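Local coordinates for Serine/threonine-protein kinase-like protein ACR4 (Arabidopsis thaliana, PDB 7A0J) that acts as a plasma-membrane receptor kinase that, with the peptide CLE40, controls formative cell divisions in root meristems, here represented by its extracellular propeller domain, at residues A[8-20]-A[28-40]. Residues are numbered along the deposited sequence; the frame is centred on the assembly and turned at random. Where two conformers were deposited one is given.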
ATOM      1  N   ALA A   8       0.182   1.661   7.286  1.00 30.98           N
ATOM      2  CA  ALA A   8       0.018   2.544   6.106  1.00 30.17           C
ATOM      3  C   ALA A   8       0.470   3.964   6.459  1.00 29.83           C
ATOM      4  O   ALA A   8       0.495   4.302   7.662  1.00 29.58           O
ATOM      5  CB  ALA A   8      -1.418   2.522   5.639  1.00 29.48           C
ATOM      6  N   ILE A   9       0.816   4.753   5.440  1.00 29.98           N
ATOM      7  CA  ILE A   9       1.345   6.139   5.587  1.00 30.48           C
ATOM      8  C   ILE A   9       0.546   7.089   4.690  1.00 30.37           C
ATOM      9  O   ILE A   9       0.322   6.754   3.506  1.00 30.29           O
ATOM     10  CB  ILE A   9       2.852   6.190   5.269  1.00 31.93           C
ATOM     11  CG1 ILE A   9       3.678   5.532   6.379  1.00 32.67           C
ATOM     12  CG2 ILE A   9       3.307   7.620   4.998  1.00 32.65           C
ATOM     13  CD1 ILE A   9       5.161   5.457   6.090  1.00 34.16           C
ATOM     14  N   SER A  10       0.135   8.223   5.262  1.00 30.21           N
ATOM     15  CA  SER A  10      -0.420   9.391   4.529  0.59 30.68           C
ATOM     16  C   SER A  10       0.645  10.489   4.470  1.00 31.96           C
ATOM     17  O   SER A  10       1.477  10.547   5.398  1.00 31.89           O
ATOM     18  CB  SER A  10      -1.691   9.877   5.167  0.59 30.04           C
ATOM     19  OG  SER A  10      -2.695   8.875   5.107  0.59 29.30           O
ATOM     20  N   TYR A  11       0.610  11.307   3.417  1.00 33.30           N
ATOM     21  CA  TYR A  11       1.661  12.303   3.078  1.00 35.47           C
ATOM     22  C   TYR A  11       1.022  13.510   2.383  1.00 37.02           C
ATOM     23  O   TYR A  11      -0.213  13.513   2.206  1.00 35.84           O
ATOM     24  CB  TYR A  11       2.726  11.635   2.202  1.00 36.53           C
ATOM     25  CG  TYR A  11       2.161  10.798   1.083  1.00 36.32           C
ATOM     26  CD1 TYR A  11       1.841   9.464   1.280  1.00 35.10           C
ATOM     27  CD2 TYR A  11       1.912  11.346  -0.165  1.00 37.81           C
ATOM     28  CE1 TYR A  11       1.304   8.691   0.262  1.00 35.12           C
ATOM     29  CE2 TYR A  11       1.378  10.588  -1.194  1.00 37.94           C
ATOM     30  CZ  TYR A  11       1.073   9.255  -0.980  1.00 36.63           C
ATOM     31  OH  TYR A  11       0.544   8.501  -1.986  1.00 37.06           O
ATOM     32  N   GLY A  12       1.845  14.500   2.021  1.00 39.80           N
ATOM     33  CA  GLY A  12       1.426  15.728   1.318  1.00 42.31           C
ATOM     34  C   GLY A  12       1.501  16.954   2.211  1.00 43.76           C
ATOM     35  O   GLY A  12       2.007  16.833   3.346  1.00 43.26           O
ATOM     36  N   GLU A  13       1.004  18.090   1.715  1.00 46.23           N
ATOM     37  CA  GLU A  13       1.105  19.427   2.363  1.00 48.16           C
ATOM     38  C   GLU A  13       0.308  19.449   3.675  1.00 46.19           C
ATOM     39  O   GLU A  13       0.660  20.260   4.554  1.00 47.28           O
ATOM     40  CB  GLU A  13       0.611  20.518   1.409  1.00 51.34           C
ATOM     41  CG  GLU A  13       1.528  20.733   0.219  1.00 54.49           C
ATOM     42  CD  GLU A  13       1.157  21.921  -0.653  1.00 58.33           C
ATOM     43  OE1 GLU A  13      -0.048  22.111  -0.908  1.00 58.70           O
ATOM     44  OE2 GLU A  13       2.075  22.657  -1.070  1.00 61.97           O
ATOM     45  N   GLY A  14      -0.718  18.599   3.797  1.00 43.70           N
ATOM     46  CA  GLY A  14      -1.538  18.442   5.015  1.00 41.95           C
ATOM     47  C   GLY A  14      -0.749  17.864   6.180  1.00 40.84           C
ATOM     48  O   GLY A  14      -1.191  18.045   7.330  1.00 40.44           O
ATOM     49  N   GLY A  15       0.366  17.178   5.903  1.00 40.62           N
ATOM     50  CA  GLY A  15       1.250  16.571   6.917  1.00 40.16           C
ATOM     51  C   GLY A  15       1.490  15.092   6.657  1.00 38.92           C
ATOM     52  O   GLY A  15       0.937  14.558   5.677  1.00 38.03           O
ATOM     53  N   SER A  16       2.294  14.456   7.512  1.00 39.00           N
ATOM     54  CA  SER A  16       2.710  13.032   7.423  1.00 38.42           C
ATOM     55  C   SER A  16       2.053  12.247   8.560  1.00 37.44           C
ATOM     56  O   SER A  16       2.177  12.691   9.719  1.00 39.00           O
ATOM     57  CB  SER A  16       4.205  12.913   7.489  1.00 39.83           C
ATOM     58  OG  SER A  16       4.703  13.561   8.649  1.00 41.01           O
ATOM     59  N   VAL A  17       1.386  11.134   8.245  1.00 35.62           N
ATOM     60  CA  VAL A  17       0.707  10.273   9.258  1.00 34.67           C
ATOM     61  C   VAL A  17       1.040   8.804   8.982  1.00 34.24           C
ATOM     62  O   VAL A  17       1.017   8.389   7.809  1.00 33.50           O
ATOM     63  CB  VAL A  17      -0.814  10.516   9.289  1.00 33.97           C
ATOM     64  CG1 VAL A  17      -1.519   9.588  10.265  1.00 33.78           C
ATOM     65  CG2 VAL A  17      -1.138  11.965   9.615  1.00 34.78           C
ATOM     66  N   PHE A  18       1.337   8.064  10.051  1.00 34.40           N
ATOM     67  CA  PHE A  18       1.444   6.586  10.085  1.00 34.33           C
ATOM     68  C   PHE A  18       0.231   6.051  10.849  1.00 33.81           C
ATOM     69  O   PHE A  18      -0.036   6.545  11.964  1.00 34.00           O
ATOM     70  CB  PHE A  18       2.764   6.171  10.737  1.00 35.84           C
ATOM     71  CG  PHE A  18       2.913   4.697  11.016  1.00 36.59           C
ATOM     72  CD1 PHE A  18       2.378   4.132  12.164  1.00 37.25           C
ATOM     73  CD2 PHE A  18       3.606   3.875  10.140  1.00 37.08           C
ATOM     74  CE1 PHE A  18       2.521   2.777  12.423  1.00 38.26           C
ATOM     75  CE2 PHE A  18       3.750   2.520  10.400  1.00 38.00           C
ATOM     76  CZ  PHE A  18       3.207   1.975  11.542  1.00 38.54           C
ATOM     77  N   CYS A  19      -0.494   5.101  10.257  1.00 33.03           N
ATOM     78  CA  CYS A  19      -1.603   4.361  10.914  1.00 33.33           C
ATOM     79  C   CYS A  19      -1.293   2.863  10.880  1.00 33.78           C
ATOM     80  O   CYS A  19      -0.742   2.393   9.865  1.00 33.70           O
ATOM     81  CB  CYS A  19      -2.945   4.652  10.252  1.00 32.49           C
ATOM     82  SG  CYS A  19      -3.379   6.411  10.256  1.00 32.52           S
ATOM     83  N   GLY A  20      -1.618   2.159  11.964  1.00 34.65           N
ATOM     84  CA  GLY A  20      -1.430   0.705  12.098  1.00 36.18           C
ATOM     85  C   GLY A  20      -2.590   0.066  12.835  1.00 37.27           C
ATOM     86  O   GLY A  20      -3.247   0.772  13.627  1.00 36.78           O
ATOM     87  N   LEU A  28      -8.613  -2.518  15.652  1.00 43.35           N
ATOM     88  CA  LEU A  28      -8.771  -1.044  15.778  1.00 41.58           C
ATOM     89  C   LEU A  28      -7.520  -0.384  15.195  1.00 39.53           C
ATOM     90  O   LEU A  28      -6.455  -1.034  15.195  1.00 40.20           O
ATOM     91  CB  LEU A  28      -8.966  -0.672  17.252  1.00 43.43           C
ATOM     92  CG  LEU A  28     -10.194  -1.278  17.931  1.00 45.98           C
ATOM     93  CD1 LEU A  28     -10.189  -0.983  19.423  1.00 48.45           C
ATOM     94  CD2 LEU A  28     -11.479  -0.777  17.291  1.00 44.98           C
ATOM     95  N   VAL A  29      -7.648   0.848  14.703  1.00 37.73           N
ATOM     96  CA  VAL A  29      -6.533   1.607  14.064  1.00 36.18           C
ATOM     97  C   VAL A  29      -6.057   2.690  15.037  1.00 36.49           C
ATOM     98  O   VAL A  29      -6.907   3.313  15.702  1.00 37.02           O
ATOM     99  CB  VAL A  29      -6.936   2.191  12.693  1.00 34.55           C
ATOM    100  CG1 VAL A  29      -8.201   3.034  12.760  1.00 34.53           C
ATOM    101  CG2 VAL A  29      -5.799   2.986  12.065  1.00 33.40           C
ATOM    102  N   VAL A  30      -4.737   2.868  15.128  1.00 36.43           N
ATOM    103  CA  VAL A  30      -4.060   3.984  15.852  1.00 36.94           C
ATOM    104  C   VAL A  30      -3.218   4.739  14.820  1.00 35.53           C
ATOM    105  O   VAL A  30      -2.553   4.067  14.004  1.00 34.71           O
ATOM    106  CB  VAL A  30      -3.204   3.464  17.025  1.00 39.37           C
ATOM    107  CG1 VAL A  30      -2.404   4.576  17.686  1.00 40.23           C
ATOM    108  CG2 VAL A  30      -4.050   2.732  18.056  1.00 41.44           C
ATOM    109  N   CYS A  31      -3.278   6.073  14.834  1.00 35.16           N
ATOM    110  CA  CYS A  31      -2.540   6.960  13.898  1.00 34.28           C
ATOM    111  C   CYS A  31      -1.645   7.919  14.686  1.00 35.17           C
ATOM    112  O   CYS A  31      -2.010   8.278  15.823  1.00 36.36           O
ATOM    113  CB  CYS A  31      -3.493   7.741  12.998  1.00 33.41           C
ATOM    114  SG  CYS A  31      -4.506   6.683  11.933  1.00 33.27           S
ATOM    115  N   TYR A  32      -0.507   8.288  14.096  1.00 35.03           N
ATOM    116  CA  TYR A  32       0.457   9.292  14.614  1.00 36.37           C
ATOM    117  C   TYR A  32       0.927  10.169  13.451  1.00 35.33           C
ATOM    118  O   TYR A  32       1.287   9.601  12.407  1.00 34.48           O
ATOM    119  CB  TYR A  32       1.668   8.616  15.259  1.00 38.35           C
ATOM    120  CG  TYR A  32       1.354   7.614  16.339  1.00 39.98           C
ATOM    121  CD1 TYR A  32       1.025   8.026  17.620  1.00 41.81           C
ATOM    122  CD2 TYR A  32       1.397   6.252  16.087  1.00 40.32           C
ATOM    123  CE1 TYR A  32       0.744   7.113  18.622  1.00 43.82           C
ATOM    124  CE2 TYR A  32       1.122   5.325  17.079  1.00 42.08           C
ATOM    125  CZ  TYR A  32       0.793   5.757  18.352  1.00 44.09           C
ATOM    126  OH  TYR A  32       0.518   4.854  19.338  1.00 47.11           O
ATOM    127  N   GLY A  33       0.938  11.494  13.629  1.00 35.66           N
ATOM    128  CA  GLY A  33       1.514  12.422  12.639  1.00 35.91           C
ATOM    129  C   GLY A  33       0.850  13.787  12.622  1.00 36.22           C
ATOM    130  O   GLY A  33      -0.079  14.021  13.420  1.00 36.36           O
ATOM    131  N   SER A  34       1.293  14.637  11.692  1.00 36.75           N
ATOM    132  CA  SER A  34       1.063  16.105  11.674  1.00 37.96           C
ATOM    133  C   SER A  34      -0.206  16.478  10.893  1.00 37.00           C
ATOM    134  O   SER A  34      -0.566  17.661  10.938  1.00 38.37           O
ATOM    135  CB  SER A  34       2.276  16.809  11.119  1.00 39.54           C
ATOM    136  OG  SER A  34       2.641  16.270   9.857  1.00 38.78           O
ATOM    137  N   ASN A  35      -0.858  15.534  10.203  1.00 35.58           N
ATOM    138  CA  ASN A  35      -2.156  15.786   9.513  1.00 35.16           C
ATOM    139  C   ASN A  35      -3.285  15.611  10.536  1.00 34.57           C
ATOM    140  O   ASN A  35      -3.677  14.458  10.804  1.00 33.27           O
ATOM    141  CB  ASN A  35      -2.358  14.913   8.270  1.00 34.32           C
ATOM    142  CG  ASN A  35      -3.551  15.344   7.438  1.00 34.52           C
ATOM    143  OD1 ASN A  35      -4.597  15.692   7.979  1.00 34.78           O
ATOM    144  ND2 ASN A  35      -3.411  15.320   6.122  1.00 34.78           N
ATOM    145  N   SER A  36      -3.779  16.728  11.079  1.00 35.51           N
ATOM    146  CA  SER A  36      -4.796  16.780  12.163  1.00 35.78           C
ATOM    147  C   SER A  36      -6.135  16.222  11.671  1.00 34.63           C
ATOM    148  O   SER A  36      -6.841  15.599  12.484  1.00 34.78           O
ATOM    149  CB  SER A  36      -4.939  18.182  12.694  1.00 37.74           C
ATOM    150  OG  SER A  36      -3.723  18.611  13.284  1.00 39.08           O
ATOM    151  N   ALA A  37      -6.474  16.433  10.396  1.00 33.97           N
ATOM    152  CA  ALA A  37      -7.692  15.881   9.760  1.00 33.21           C
ATOM    153  C   ALA A  37      -7.694  14.359   9.934  1.00 31.51           C
ATOM    154  O   ALA A  37      -8.719  13.815  10.388  1.00 31.18           O
ATOM    155  CB  ALA A  37      -7.769  16.281   8.307  1.00 33.66           C
ATOM    156  N   ILE A  38      -6.571  13.705   9.618  1.00 30.68           N
ATOM    157  CA  ILE A  38      -6.422  12.224   9.720  1.00 29.70           C
ATOM    158  C   ILE A  38      -6.363  11.835  11.203  1.00 29.71           C
ATOM    159  O   ILE A  38      -7.133  10.945  11.605  1.00 29.24           O
ATOM    160  CB  ILE A  38      -5.195  11.725   8.929  1.00 29.34           C
ATOM    161  CG1 ILE A  38      -5.319  12.053   7.439  1.00 29.45           C
ATOM    162  CG2 ILE A  38      -4.973  10.235   9.153  1.00 28.85           C
ATOM    163  CD1 ILE A  38      -4.088  11.724   6.632  1.00 29.48           C
ATOM    164  N   LEU A  39      -5.499  12.488  11.986  1.00 30.77           N
ATOM    165  CA  LEU A  39      -5.239  12.126  13.406  1.00 31.81           C
ATOM    166  C   LEU A  39      -6.558  12.149  14.189  1.00 32.56           C
ATOM    167  O   LEU A  39      -6.918  11.110  14.768  1.00 32.78           O
ATOM    168  CB  LEU A  39      -4.211  13.087  14.009  1.00 33.22           C
ATOM    169  CG  LEU A  39      -3.737  12.738  15.419  1.00 34.77           C
ATOM    170  CD1 LEU A  39      -3.041  11.386  15.441  1.00 34.71           C
ATOM    171  CD2 LEU A  39      -2.819  13.820  15.970  1.00 36.39           C
ATOM    172  N   TYR A  40      -7.264  13.283  14.187  1.00 33.24           N
ATOM    173  CA  TYR A  40      -8.500  13.496  14.988  1.00 34.59           C
ATOM    174  C   TYR A  40      -9.700  12.828  14.305  1.00 33.58           C
ATOM    175  O   TYR A  40     -10.705  12.591  14.996  1.00 34.43           O
ATOM    176  CB  TYR A  40      -8.718  14.988  15.244  1.00 36.30           C
ATOM    177  CG  TYR A  40      -7.680  15.592  16.154  1.00 37.96           C
ATOM    178  CD1 TYR A  40      -7.725  15.382  17.522  1.00 39.80           C
ATOM    179  CD2 TYR A  40      -6.635  16.347  15.649  1.00 38.34           C
ATOM    180  CE1 TYR A  40      -6.768  15.918  18.367  1.00 41.75           C
ATOM    181  CE2 TYR A  40      -5.669  16.892  16.480  1.00 40.21           C
ATOM    182  CZ  TYR A  40      -5.735  16.677  17.845  1.00 41.93           C
ATOM    183  OH  TYR A  40      -4.788  17.213  18.670  1.00 44.52           O
TER
HETATM  184  O   HOH W   1      -1.410  14.400   4.659  1.00 44.91           O
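Strands 17-20 and 29-33 run antiparallel, their axes 4.5 Å apart at closest, with reciprocal backbone hydrogen bonds between Phe18 and Tyr32 and between Gly20 and Val30. At the next step a side chain joins in: Ser34 N donates to Ser16 O, while Ser16 N donates back to Ser34 OG at 3.0 Å, a hydroxyl folded between its own backbone N and carbonyl carbon (chi1 53°). Cys19 and Cys31, a non-hydrogen-bonded pair, carry the disulfide, SG to SG 2.0 Å. Beside it Val17 divides its branches: CG1 lies 3.7 Å from Ile38 CG2, and CG2 meets Asn35 CB at 3.5 Å. The short helix folds back over this disulfide-bearing face, Ile38 CD1 lying next to Ser10, whose OG hydrogen-bonds to Phe57 O. Asn35 is the N-cap of helix 36-41: OD1 accepts from Ile38 N at 3.2 Å, the donor standing above the carbonyl plane, while ND2 donates to a water that also reaches Tyr11 O and Gly15 O, at the two ends of the 11-15 loop. Met58 of the next repeat touches Cys19 and Ile38. This disulfide-pinned hairpin is the outer part of the first of seven repeats, consistent with one blade of a beta-propeller.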